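Local coordinates for protein omega transaminase (Pseudomonas sp., PDB 5LH9) that probably transfers an amino group from donors such as beta-alanine to pyruvate, using pyridoxal-5'-phosphate as its cofactor, at residues Ala230-Gly235 with Ala263-Thr268; Leu153-His158 with Leu187-Leu192; Val128-Lys133 with His327-Ser332; Gly124-Glu129 with Gly159-Gly164. All coordinates share one frame; numbering follows the deposited sequence.

Interaction 1: residues Ala230-Gly235 with Ala263-Thr268; sequences AEPVQG and ADEVVT. With PLP (pyridoxal-5'-phosphate), chain H.
Pro-232 lays the edge of its ring against two polar side chains of 263-268. Its CG lies 3.5 Å from Glu-265 OE2, the two side chains crossing at roughly a right angle, and its CD is 3.6 Å from Thr-268 OG1. The Glu-265 chain bends at chi2 (-101°), which turns the carboxylate back toward the rim of the proline, at CG. There it also receives the hydroxyl of Thr-268, whose OG1 donates to Glu-265 OE1 over 2.6 Å from above the carboxylate plane; Gly-278 N and Ser-279 OG take up the same carboxylate from outside. The methyl of Thr-268 turns to Val-233, with CG2 4.1 Å from its CB. Upstream the backbones meet as parallel neighbours, Asp-264 N donating to Ala-230 O at 2.8 Å. These are the C-terminal ends of adjacent strands, 225-230 and 260-264, in the seven-stranded sheet of a fold-type I PLP enzyme, and the cofactor sits where they finish. The side chain of Asp-264 carries its CG anti to the backbone N (chi1 -173°), which sends OD2 to within 2.9 Å of the cofactor N1, the place held by the aspartate of this fold. OD2 has a second partner in His-158 ND1, while OD1 accepts Val-266 N and closes an Asx turn. Val-266 lies over the pyridine ring, its CG1 3.6 Å from C4. Glu-231 meets the cofactor methyl through its carboxylate, OE1 lying 3.2 Å from C2A; OE1 also receives Gly-235 N from above the carboxylate plane, and OE2 binds Tyr-157 N.

Interaction 2: residues Leu153-His158 with Leu187-Leu192; sequences LRNGYH and LDTPWL. With PLP (pyridoxal-5'-phosphate), chain H.
Leu-187 and Leu-153 form a parallel beta bridge between strand 184-187, outermost within the chain, and strand 149-153, in the mostly parallel, seven-stranded sheet bearing the cofactor in fold-type I PLP enzymes. Leu-187 O accepts Arg-154 N at 2.6 Å and 170°, the donor approaching nearly along the C=O axis. On the face of the sheet that both leucines occupy, Leu-187 CB lies 4.1 Å from Leu-153 CD2. Asp-188 follows with its CA beside the CG of Arg-154. Its OD1 is 4.5 Å from Arg-154 NH1 and well out of the guanidinium plane, so only the opposite charges are near; OD2 bonds to Gln-212. Thr-189 brings CB to 3.3 Å from Arg-154 O, a carbonyl that accepts Gln-234 NE2, while its own OG1 pairs with Gln-234 OE1. Pro-190, the centre of an inverse gamma turn, touches Leu-153 CD1 through CD. Trp-191 holds CG anti to its backbone N (chi1 -177°), which carries the indole back to Asn-155. That asparagine occupies the third position of the type II turn 153-156, beyond which Tyr-157 and His-158 reach the cofactor. Amide and indole planes stand 66° apart, and Asn-155 ND2, already bonded to Gly-237 O, comes within 3.7 Å of Trp-191 CZ3.

Interaction 3: residues Val128-Lys133 with His327-Ser332; sequences VETALK and HGYTYS. With PLP (pyridoxal-5'-phosphate), chain E.
His-327 is held at both ring nitrogens by helix 124-141. Of the hydrogen bonds, NE2 of His-327 donates to Thr-130 OG1 at 2.9 Å, with the oxygen 11° out of the imidazole plane. On the other nitrogen, His-327 ND1 accepts Lys-133 NZ at 3.1 Å, again close to the ring plane. Two partners near that plane fix the rotation of the imidazole, and the directions are consistent with a neutral ring protonated at NE2. Thr-130 OG1 lies anti to its own carbonyl carbon, beside the backbone N (chi1 -63°), and in that position also bonds to Asp-126 O one turn back, so the hydroxyl joins helix backbone to histidine. Lys-133 bends at chi3 (68°) to bring its ammonium round to the ring, and NZ has further partners in Val-160 O and Thr-165 OG1 of the second subunit.

The van der Waals contacts run alongside these bonds. Lys-133 CD comes to 3.5 Å from His-327 ND1, and Thr-130 CG2 to 3.8 Å from His-327 CD2. Tyr-329 meets the same threonine with its ring edge, CE2 lying 3.5 Å from Thr-130 OG1 in the plane of the phenol.

Cofactor binding follows downstream, in the type I turn 329-332. Thr-330 gives its backbone N, at 2.8 Å, and its OG1, at 2.6 Å, to O2P of a pyridoxal phosphate that is also bonded to Gly-124 and Ser-125 of the second subunit. A phosphate site completed by a loop from the partner subunit is characteristic of the active sites at the dimer interface of fold-type I aminotransferases, the class-III family included.

Interaction 4: residues Gly124-Glu129 with Gly159-Gly164; sequences GSDAVE and GVHMGG. With PLP (pyridoxal-5'-phosphate), chain H.
A buried polar contact joins the first turn of helix 124-141 to the loop 159-161 and the start of helix 162-166, with Ser-125, Asp-126 and Glu-129 meeting His-161 and the backbone N-H groups around it. It adjoins the phosphate site of a fold-type I PLP enzyme: the N terminus of helix 124-141 faces the cofactor phosphate, Gly-124 N reaching O3P at 3.0 Å and Ser-125 N reaching O2P at 2.8 Å. Ser-125 OG donates to O2P and accepts Val-160 N at 3.0 Å, linking phosphate and loop. Its CB lies over one face of the His-161 imidazole, 3.5 Å from the centroid, a CH-pi contact offset toward the ring rim. Glu-129 supplies a carboxylate to the start of the second helix, whose N-cap position is His-161. With its chain bent at chi2 (75°), OE1 takes Gly-164 N and OE2 takes Gly-163 N, both at 2.8 Å and both through syn lone pairs, which holds the carboxylate against the helix end. OE2 is bonded besides to Met-162 N of the second subunit, and the His-161 rings of the two subunits stack on each other. Within its own chain, Asp-126 fixes the rotation of the His-161 imidazole: carboxylate and ring planes are only 19° apart, and His-161 NE2 donates to Asp-126 OD1 over 2.6 Å at 176°.

How the interactions relate
Along the chain interaction 4 opens first and alternates with interaction 2; interaction 1 follows in series, and interaction 3 encloses 1 and 2 in its long loop. Interactions 1 and 2 lie at the ends of parallel strands of one seven-stranded sheet, their centres about 11 Å apart, and are joined through His-158 and Asp-264. Interactions 3 and 4, whose centres are about 9 Å apart, share Val-128 and Glu-129 on helix 124-141, and both touch the second subunit. Val-128 also packs against Asp-264 and His-158. Interactions 1, 2 and 4 gather round one cofactor, whereas interaction 3 serves another, so the helix, its end at one phosphate and its side bonded to loop 327-332, probably links the two sites across the subunit interface.

Interaction 1: residues Ala230-Gly235 with Ala263-Thr268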
# COMPACT_ATOMS: atom_id res chain seq x y z
N ALA D 230 -16.72 14.60 0.18
CA ALA D 230 -17.92 14.43 -0.63
C ALA D 230 -18.26 15.75 -1.30
O ALA D 230 -17.88 16.82 -0.83
CB ALA D 230 -19.11 13.95 0.21
N GLU D 231 -18.96 15.65 -2.45
CA GLU D 231 -19.49 16.81 -3.16
C GLU D 231 -20.91 17.10 -2.70
O GLU D 231 -21.73 16.17 -2.62
CB GLU D 231 -19.48 16.56 -4.66
CG GLU D 231 -18.13 16.19 -5.24
CD GLU D 231 -18.25 15.38 -6.52
OE1 GLU D 231 -18.45 15.98 -7.60
OE2 GLU D 231 -18.17 14.13 -6.43
N PRO D 232 -21.26 18.35 -2.37
CA PRO D 232 -22.66 18.63 -2.00
C PRO D 232 -23.66 18.25 -3.08
O PRO D 232 -24.80 17.89 -2.77
CB PRO D 232 -22.66 20.15 -1.76
CG PRO D 232 -21.24 20.47 -1.44
CD PRO D 232 -20.42 19.55 -2.27
N VAL D 233 -23.26 18.35 -4.34
CA VAL D 233 -23.94 17.72 -5.47
C VAL D 233 -22.85 17.08 -6.32
O VAL D 233 -21.89 17.76 -6.70
CB VAL D 233 -24.76 18.72 -6.30
CG1 VAL D 233 -25.44 18.00 -7.47
CG2 VAL D 233 -25.79 19.41 -5.45
N GLN D 234 -22.97 15.79 -6.57
CA GLN D 234 -21.93 15.08 -7.31
C GLN D 234 -22.00 15.45 -8.79
O GLN D 234 -23.02 15.21 -9.45
CB GLN D 234 -22.07 13.58 -7.11
CG GLN D 234 -21.86 13.15 -5.67
CD GLN D 234 -21.98 11.66 -5.48
OE1 GLN D 234 -23.04 11.08 -5.68
NE2 GLN D 234 -20.88 11.02 -5.10
N GLY D 235 -20.92 16.02 -9.31
CA GLY D 235 -20.93 16.57 -10.65
C GLY D 235 -20.62 15.56 -11.73
O GLY D 235 -21.53 15.04 -12.39
N ALA D 263 -15.71 19.11 2.27
CA ALA D 263 -16.68 19.41 1.23
C ALA D 263 -15.92 19.76 -0.03
O ALA D 263 -15.22 20.78 -0.09
CB ALA D 263 -17.60 20.56 1.66
N ASP D 264 -16.03 18.91 -1.05
CA ASP D 264 -15.43 19.20 -2.35
C ASP D 264 -16.37 20.16 -3.07
O ASP D 264 -17.31 19.75 -3.75
CB ASP D 264 -15.20 17.94 -3.15
CG ASP D 264 -14.42 18.20 -4.42
OD1 ASP D 264 -14.38 19.38 -4.85
OD2 ASP D 264 -13.84 17.24 -4.98
N GLU D 265 -16.11 21.45 -2.91
CA GLU D 265 -16.93 22.51 -3.49
C GLU D 265 -16.34 23.06 -4.78
O GLU D 265 -16.54 24.23 -5.11
CB GLU D 265 -17.12 23.63 -2.48
CG GLU D 265 -17.79 23.19 -1.19
CD GLU D 265 -19.27 23.53 -1.13
OE1 GLU D 265 -19.84 23.95 -2.17
OE2 GLU D 265 -19.85 23.40 -0.04
N VAL D 266 -15.59 22.23 -5.51
CA VAL D 266 -14.95 22.71 -6.74
C VAL D 266 -16.01 23.12 -7.76
O VAL D 266 -15.84 24.11 -8.48
CB VAL D 266 -14.00 21.63 -7.28
CG1 VAL D 266 -13.57 21.95 -8.71
CG2 VAL D 266 -12.78 21.52 -6.37
N VAL D 267 -17.12 22.39 -7.83
CA VAL D 267 -18.21 22.74 -8.73
C VAL D 267 -19.23 23.63 -8.04
O VAL D 267 -19.62 24.67 -8.57
CB VAL D 267 -18.86 21.45 -9.28
CG1 VAL D 267 -20.15 21.77 -10.01
CG2 VAL D 267 -17.90 20.75 -10.22
N THR D 268 -19.66 23.25 -6.84
CA THR D 268 -20.78 23.93 -6.19
C THR D 268 -20.37 25.25 -5.54
O THR D 268 -21.23 26.08 -5.25
CB THR D 268 -21.40 23.02 -5.13
OG1 THR D 268 -20.38 22.53 -4.24
CG2 THR D 268 -22.09 21.83 -5.79
N1 PLP H . -13.31 17.85 -7.72
C2 PLP H . -14.47 18.09 -8.33
C2A PLP H . -15.82 17.86 -7.60
C3 PLP H . -14.48 18.56 -9.67
O3 PLP H . -15.71 18.80 -10.29
C4 PLP H . -13.32 18.79 -10.36
C4A PLP H . -13.45 19.35 -11.87
C5 PLP H . -12.12 18.54 -9.74
C6 PLP H . -12.10 18.07 -8.42
C5A PLP H . -10.74 18.75 -10.45
O4P PLP H . -10.49 20.09 -10.77
P PLP H . -9.34 20.39 -11.78
O1P PLP H . -9.72 19.79 -13.09
O2P PLP H . -8.07 19.82 -11.30
O3P PLP H . -9.19 21.91 -11.93

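Interaction 2: residues Leu153-His158 with Leu187-Leu192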
# COMPACT_ATOMS: atom_id res chain seq x y z
N LEU D 153 -17.47 8.65 -1.53
CA LEU D 153 -18.70 8.09 -2.08
C LEU D 153 -18.48 7.53 -3.48
O LEU D 153 -17.73 8.09 -4.29
CB LEU D 153 -19.79 9.16 -2.17
CG LEU D 153 -20.14 9.92 -0.89
CD1 LEU D 153 -21.31 10.85 -1.16
CD2 LEU D 153 -20.45 8.97 0.25
N ARG D 154 -19.19 6.45 -3.78
CA ARG D 154 -19.31 5.99 -5.16
C ARG D 154 -19.79 7.14 -6.03
O ARG D 154 -20.58 7.99 -5.60
CB ARG D 154 -20.28 4.82 -5.25
CG ARG D 154 -19.74 3.52 -4.70
CD ARG D 154 -18.66 2.95 -5.59
NE ARG D 154 -19.16 2.65 -6.93
CZ ARG D 154 -19.77 1.51 -7.27
NH1 ARG D 154 -19.97 0.55 -6.38
NH2 ARG D 154 -20.18 1.34 -8.52
N ASN D 155 -19.31 7.17 -7.27
CA ASN D 155 -19.58 8.21 -8.25
C ASN D 155 -18.99 9.56 -7.86
O ASN D 155 -19.19 10.54 -8.58
CB ASN D 155 -21.08 8.39 -8.53
CG ASN D 155 -21.66 7.27 -9.36
OD1 ASN D 155 -21.75 6.13 -8.90
ND2 ASN D 155 -22.04 7.58 -10.59
N GLY D 156 -18.27 9.66 -6.74
CA GLY D 156 -17.59 10.90 -6.41
C GLY D 156 -16.41 11.14 -7.33
O GLY D 156 -15.72 10.21 -7.75
N TYR D 157 -16.18 12.41 -7.66
CA TYR D 157 -15.05 12.81 -8.48
C TYR D 157 -14.29 13.92 -7.76
O TYR D 157 -14.90 14.91 -7.34
CB TYR D 157 -15.49 13.30 -9.86
CG TYR D 157 -14.34 13.71 -10.73
CD1 TYR D 157 -13.50 12.76 -11.28
CD2 TYR D 157 -14.08 15.05 -10.99
CE1 TYR D 157 -12.43 13.12 -12.08
CE2 TYR D 157 -13.01 15.43 -11.79
CZ TYR D 157 -12.19 14.46 -12.34
OH TYR D 157 -11.12 14.80 -13.14
N HIS D 158 -12.98 13.74 -7.61
CA HIS D 158 -12.17 14.64 -6.80
C HIS D 158 -10.83 14.96 -7.46
O HIS D 158 -9.82 15.14 -6.78
CB HIS D 158 -11.95 14.04 -5.41
CG HIS D 158 -13.22 13.68 -4.70
ND1 HIS D 158 -14.15 14.62 -4.33
CD2 HIS D 158 -13.70 12.48 -4.30
CE1 HIS D 158 -15.16 14.02 -3.73
NE2 HIS D 158 -14.91 12.72 -3.69
N LEU D 187 -18.17 4.35 -0.03
CA LEU D 187 -19.55 4.11 0.38
C LEU D 187 -20.46 4.32 -0.82
O LEU D 187 -20.11 5.03 -1.77
CB LEU D 187 -19.95 5.05 1.50
CG LEU D 187 -19.01 5.13 2.70
CD1 LEU D 187 -19.13 6.50 3.32
CD2 LEU D 187 -19.34 4.03 3.71
N ASP D 188 -21.64 3.72 -0.75
CA ASP D 188 -22.62 3.93 -1.80
C ASP D 188 -23.16 5.35 -1.72
O ASP D 188 -23.29 5.94 -0.64
CB ASP D 188 -23.76 2.93 -1.69
CG ASP D 188 -23.35 1.54 -2.13
OD1 ASP D 188 -23.16 1.34 -3.35
OD2 ASP D 188 -23.23 0.65 -1.27
N THR D 189 -23.47 5.89 -2.85
CA THR D 189 -23.96 7.25 -2.88
C THR D 189 -25.48 7.28 -2.76
O THR D 189 -26.17 6.40 -3.29
CB THR D 189 -23.55 7.96 -4.17
OG1 THR D 189 -24.18 9.25 -4.21
CG2 THR D 189 -23.97 7.17 -5.41
N PRO D 190 -26.06 8.34 -2.05
CA PRO D 190 -27.52 8.45 -1.94
C PRO D 190 -28.13 8.95 -3.24
O PRO D 190 -28.63 10.09 -3.37
CB PRO D 190 -27.69 9.43 -0.78
CG PRO D 190 -26.49 10.32 -0.90
CD PRO D 190 -25.37 9.44 -1.36
N TRP D 191 -28.12 8.06 -4.23
CA TRP D 191 -28.53 8.35 -5.60
C TRP D 191 -29.91 7.74 -5.80
O TRP D 191 -30.04 6.52 -5.98
CB TRP D 191 -27.52 7.77 -6.58
CG TRP D 191 -27.78 8.04 -8.04
CD1 TRP D 191 -28.73 8.87 -8.57
CD2 TRP D 191 -27.06 7.49 -9.14
NE1 TRP D 191 -28.64 8.86 -9.95
CE2 TRP D 191 -27.62 8.02 -10.32
CE3 TRP D 191 -25.99 6.60 -9.25
CZ2 TRP D 191 -27.15 7.68 -11.58
CZ3 TRP D 191 -25.52 6.27 -10.50
CH2 TRP D 191 -26.10 6.81 -11.65
N LEU D 192 -30.94 8.59 -5.82
CA LEU D 192 -32.31 8.10 -5.85
C LEU D 192 -32.56 7.19 -7.05
O LEU D 192 -33.19 6.14 -6.92
CB LEU D 192 -33.28 9.28 -5.86
CG LEU D 192 -33.33 10.10 -4.57
CD1 LEU D 192 -33.96 11.46 -4.81
CD2 LEU D 192 -34.09 9.34 -3.50
N1 PLP H . -13.31 17.85 -7.72
C2 PLP H . -14.47 18.09 -8.33
C2A PLP H . -15.82 17.86 -7.60
C3 PLP H . -14.48 18.56 -9.67
O3 PLP H . -15.71 18.80 -10.29
C4 PLP H . -13.32 18.79 -10.36
C4A PLP H . -13.45 19.35 -11.87
C5 PLP H . -12.12 18.54 -9.74
C6 PLP H . -12.10 18.07 -8.42
C5A PLP H . -10.74 18.75 -10.45
O4P PLP H . -10.49 20.09 -10.77
P PLP H . -9.34 20.39 -11.78
O1P PLP H . -9.72 19.79 -13.09
O2P PLP H . -8.07 19.82 -11.30
O3P PLP H . -9.19 21.91 -11.93

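Interaction 3: residues Val128-Lys133 with His327-Ser332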
# COMPACT_ATOMS: atom_id res chain seq x y z
N VAL D 128 -8.14 19.41 -3.64
CA VAL D 128 -8.44 18.13 -3.01
C VAL D 128 -7.18 17.53 -2.41
O VAL D 128 -7.14 17.15 -1.23
CB VAL D 128 -9.09 17.17 -4.03
CG1 VAL D 128 -9.11 15.73 -3.51
CG2 VAL D 128 -10.50 17.63 -4.38
N GLU D 129 -6.13 17.43 -3.22
CA GLU D 129 -4.87 16.87 -2.75
C GLU D 129 -4.39 17.58 -1.50
O GLU D 129 -3.96 16.94 -0.53
CB GLU D 129 -3.82 16.97 -3.87
CG GLU D 129 -2.75 15.89 -3.85
CD GLU D 129 -3.25 14.54 -4.32
OE1 GLU D 129 -4.48 14.37 -4.49
OE2 GLU D 129 -2.41 13.64 -4.53
N THR D 130 -4.49 18.91 -1.48
CA THR D 130 -4.09 19.69 -0.31
C THR D 130 -4.94 19.34 0.90
O THR D 130 -4.43 19.21 2.01
CB THR D 130 -4.20 21.18 -0.63
OG1 THR D 130 -3.29 21.50 -1.69
CG2 THR D 130 -3.87 22.03 0.58
N ALA D 131 -6.25 19.19 0.69
CA ALA D 131 -7.14 18.82 1.78
C ALA D 131 -6.75 17.47 2.36
O ALA D 131 -6.72 17.29 3.58
CB ALA D 131 -8.58 18.79 1.28
N LEU D 132 -6.47 16.49 1.49
CA LEU D 132 -6.14 15.15 1.97
C LEU D 132 -4.84 15.17 2.77
O LEU D 132 -4.77 14.62 3.87
CB LEU D 132 -6.04 14.19 0.79
CG LEU D 132 -7.32 13.99 -0.03
CD1 LEU D 132 -7.09 13.09 -1.23
CD2 LEU D 132 -8.41 13.41 0.85
N LYS D 133 -3.80 15.80 2.22
CA LYS D 133 -2.51 15.82 2.91
C LYS D 133 -2.59 16.61 4.21
O LYS D 133 -2.02 16.21 5.23
CB LYS D 133 -1.44 16.41 1.99
CG LYS D 133 -0.96 15.44 0.91
CD LYS D 133 0.19 16.01 0.09
CE LYS D 133 1.46 16.15 0.92
NZ LYS D 133 2.54 16.78 0.13
N HIS D 327 3.97 21.76 2.59
CA HIS D 327 3.13 21.48 1.44
C HIS D 327 2.74 22.79 0.80
O HIS D 327 2.30 23.72 1.49
CB HIS D 327 1.86 20.70 1.84
CG HIS D 327 0.90 20.50 0.71
ND1 HIS D 327 1.00 19.45 -0.17
CD2 HIS D 327 -0.16 21.23 0.30
CE1 HIS D 327 0.03 19.54 -1.07
NE2 HIS D 327 -0.69 20.61 -0.80
N GLY D 328 2.88 22.87 -0.51
CA GLY D 328 2.45 24.03 -1.25
C GLY D 328 3.11 24.07 -2.60
O GLY D 328 4.01 23.29 -2.91
N TYR D 329 2.68 25.04 -3.39
CA TYR D 329 2.99 25.08 -4.81
C TYR D 329 3.65 26.40 -5.17
O TYR D 329 3.37 27.44 -4.58
CB TYR D 329 1.71 24.88 -5.63
CG TYR D 329 0.97 23.63 -5.21
CD1 TYR D 329 1.37 22.38 -5.67
CD2 TYR D 329 -0.10 23.69 -4.33
CE1 TYR D 329 0.72 21.24 -5.28
CE2 TYR D 329 -0.76 22.55 -3.93
CZ TYR D 329 -0.35 21.32 -4.41
OH TYR D 329 -1.01 20.18 -4.01
N THR D 330 4.56 26.33 -6.15
CA THR D 330 5.19 27.54 -6.66
C THR D 330 4.16 28.63 -6.91
O THR D 330 4.35 29.79 -6.50
CB THR D 330 5.96 27.22 -7.95
OG1 THR D 330 7.00 26.27 -7.66
CG2 THR D 330 6.56 28.48 -8.56
N TYR D 331 3.03 28.27 -7.52
CA TYR D 331 2.02 29.25 -7.89
C TYR D 331 0.93 29.40 -6.83
O TYR D 331 -0.09 30.04 -7.10
CB TYR D 331 1.41 28.87 -9.25
CG TYR D 331 2.43 28.93 -10.37
CD1 TYR D 331 3.27 30.03 -10.49
CD2 TYR D 331 2.58 27.89 -11.28
CE1 TYR D 331 4.21 30.10 -11.49
CE2 TYR D 331 3.54 27.95 -12.28
CZ TYR D 331 4.35 29.06 -12.38
OH TYR D 331 5.30 29.15 -13.38
N SER D 332 1.13 28.84 -5.64
CA SER D 332 0.24 29.12 -4.52
C SER D 332 0.13 30.62 -4.29
O SER D 332 1.13 31.29 -4.00
CB SER D 332 0.77 28.46 -3.24
OG SER D 332 0.69 27.04 -3.30
N1 PLP E . 9.85 19.17 -9.40
C2 PLP E . 10.91 19.97 -9.28
C2A PLP E . 12.33 19.48 -9.65
C3 PLP E . 10.75 21.29 -8.79
O3 PLP E . 11.87 22.12 -8.65
C4 PLP E . 9.51 21.77 -8.44
C4A PLP E . 9.45 23.31 -7.91
C5 PLP E . 8.42 20.97 -8.58
C6 PLP E . 8.57 19.65 -9.05
C5A PLP E . 6.98 21.44 -8.17
O4P PLP E . 6.55 22.53 -8.94
P PLP E . 5.32 23.34 -8.44
O1P PLP E . 4.13 22.42 -8.12
O2P PLP E . 5.73 24.04 -7.21
O3P PLP E . 4.93 24.32 -9.49

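Interaction 4: residues Gly124-Glu129 with Gly159-Gly164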
# COMPACT_ATOMS: atom_id res chain seq x y z
N GLY D 124 -8.71 22.30 -8.97
CA GLY D 124 -9.50 21.48 -8.07
C GLY D 124 -8.77 20.24 -7.58
O GLY D 124 -8.89 19.85 -6.42
N SER D 125 -8.04 19.58 -8.48
CA SER D 125 -7.23 18.44 -8.05
C SER D 125 -6.23 18.86 -6.98
O SER D 125 -6.06 18.17 -5.97
CB SER D 125 -6.53 17.82 -9.26
OG SER D 125 -7.48 17.35 -10.21
N ASP D 126 -5.58 20.01 -7.18
CA ASP D 126 -4.70 20.56 -6.15
C ASP D 126 -5.46 20.75 -4.84
O ASP D 126 -4.97 20.37 -3.77
CB ASP D 126 -4.13 21.90 -6.60
CG ASP D 126 -3.30 21.82 -7.87
OD1 ASP D 126 -3.20 20.73 -8.49
OD2 ASP D 126 -2.76 22.88 -8.27
N ALA D 127 -6.64 21.37 -4.92
CA ALA D 127 -7.37 21.71 -3.70
C ALA D 127 -7.75 20.46 -2.93
O ALA D 127 -7.72 20.45 -1.69
CB ALA D 127 -8.61 22.53 -4.07
N VAL D 128 -8.14 19.41 -3.64
CA VAL D 128 -8.44 18.13 -3.01
C VAL D 128 -7.18 17.53 -2.41
O VAL D 128 -7.14 17.15 -1.23
CB VAL D 128 -9.09 17.17 -4.03
CG1 VAL D 128 -9.11 15.73 -3.51
CG2 VAL D 128 -10.50 17.63 -4.38
N GLU D 129 -6.13 17.43 -3.22
CA GLU D 129 -4.87 16.87 -2.75
C GLU D 129 -4.39 17.58 -1.50
O GLU D 129 -3.96 16.94 -0.53
CB GLU D 129 -3.82 16.97 -3.87
CG GLU D 129 -2.75 15.89 -3.85
CD GLU D 129 -3.25 14.54 -4.32
OE1 GLU D 129 -4.48 14.37 -4.49
OE2 GLU D 129 -2.41 13.64 -4.53
N GLY D 159 -10.81 15.03 -8.78
CA GLY D 159 -9.59 15.34 -9.49
C GLY D 159 -8.80 14.10 -9.83
O GLY D 159 -9.25 12.96 -9.64
N VAL D 160 -7.59 14.32 -10.33
CA VAL D 160 -6.84 13.25 -10.96
C VAL D 160 -5.41 13.16 -10.44
O VAL D 160 -4.60 12.39 -10.97
CB VAL D 160 -6.84 13.43 -12.49
CG1 VAL D 160 -8.26 13.31 -13.03
CG2 VAL D 160 -6.23 14.77 -12.88
N HIS D 161 -5.08 13.91 -9.39
CA HIS D 161 -3.86 13.59 -8.68
C HIS D 161 -4.04 12.23 -8.01
O HIS D 161 -5.15 11.70 -7.92
CB HIS D 161 -3.50 14.68 -7.65
CG HIS D 161 -3.29 16.03 -8.26
ND1 HIS D 161 -2.80 16.21 -9.54
CD2 HIS D 161 -3.50 17.28 -7.76
CE1 HIS D 161 -2.72 17.50 -9.80
NE2 HIS D 161 -3.15 18.17 -8.74
N MET D 162 -2.94 11.64 -7.57
CA MET D 162 -3.02 10.27 -7.08
C MET D 162 -3.88 10.18 -5.83
O MET D 162 -4.64 9.22 -5.64
CB MET D 162 -1.62 9.71 -6.84
CG MET D 162 -0.98 9.22 -8.13
SD MET D 162 0.61 8.43 -7.88
CE MET D 162 0.90 7.70 -9.50
N GLY D 163 -3.81 11.20 -4.97
CA GLY D 163 -4.70 11.22 -3.82
C GLY D 163 -6.16 11.37 -4.24
O GLY D 163 -7.00 10.54 -3.89
N GLY D 164 -6.45 12.40 -5.03
CA GLY D 164 -7.83 12.60 -5.46
C GLY D 164 -8.36 11.40 -6.22
O GLY D 164 -9.52 11.01 -6.05
N1 PLP H . -13.31 17.85 -7.72
C2 PLP H . -14.47 18.09 -8.33
C2A PLP H . -15.82 17.86 -7.60
C3 PLP H . -14.48 18.56 -9.67
O3 PLP H . -15.71 18.80 -10.29
C4 PLP H . -13.32 18.79 -10.36
C4A PLP H . -13.45 19.35 -11.87
C5 PLP H . -12.12 18.54 -9.74
C6 PLP H . -12.10 18.07 -8.42
C5A PLP H . -10.74 18.75 -10.45
O4P PLP H . -10.49 20.09 -10.77
P PLP H . -9.34 20.39 -11.78
O1P PLP H . -9.72 19.79 -13.09
O2P PLP H . -8.07 19.82 -11.30
O3P PLP H . -9.19 21.91 -11.93
O HOH W 1 -6.84 15.31 -6.97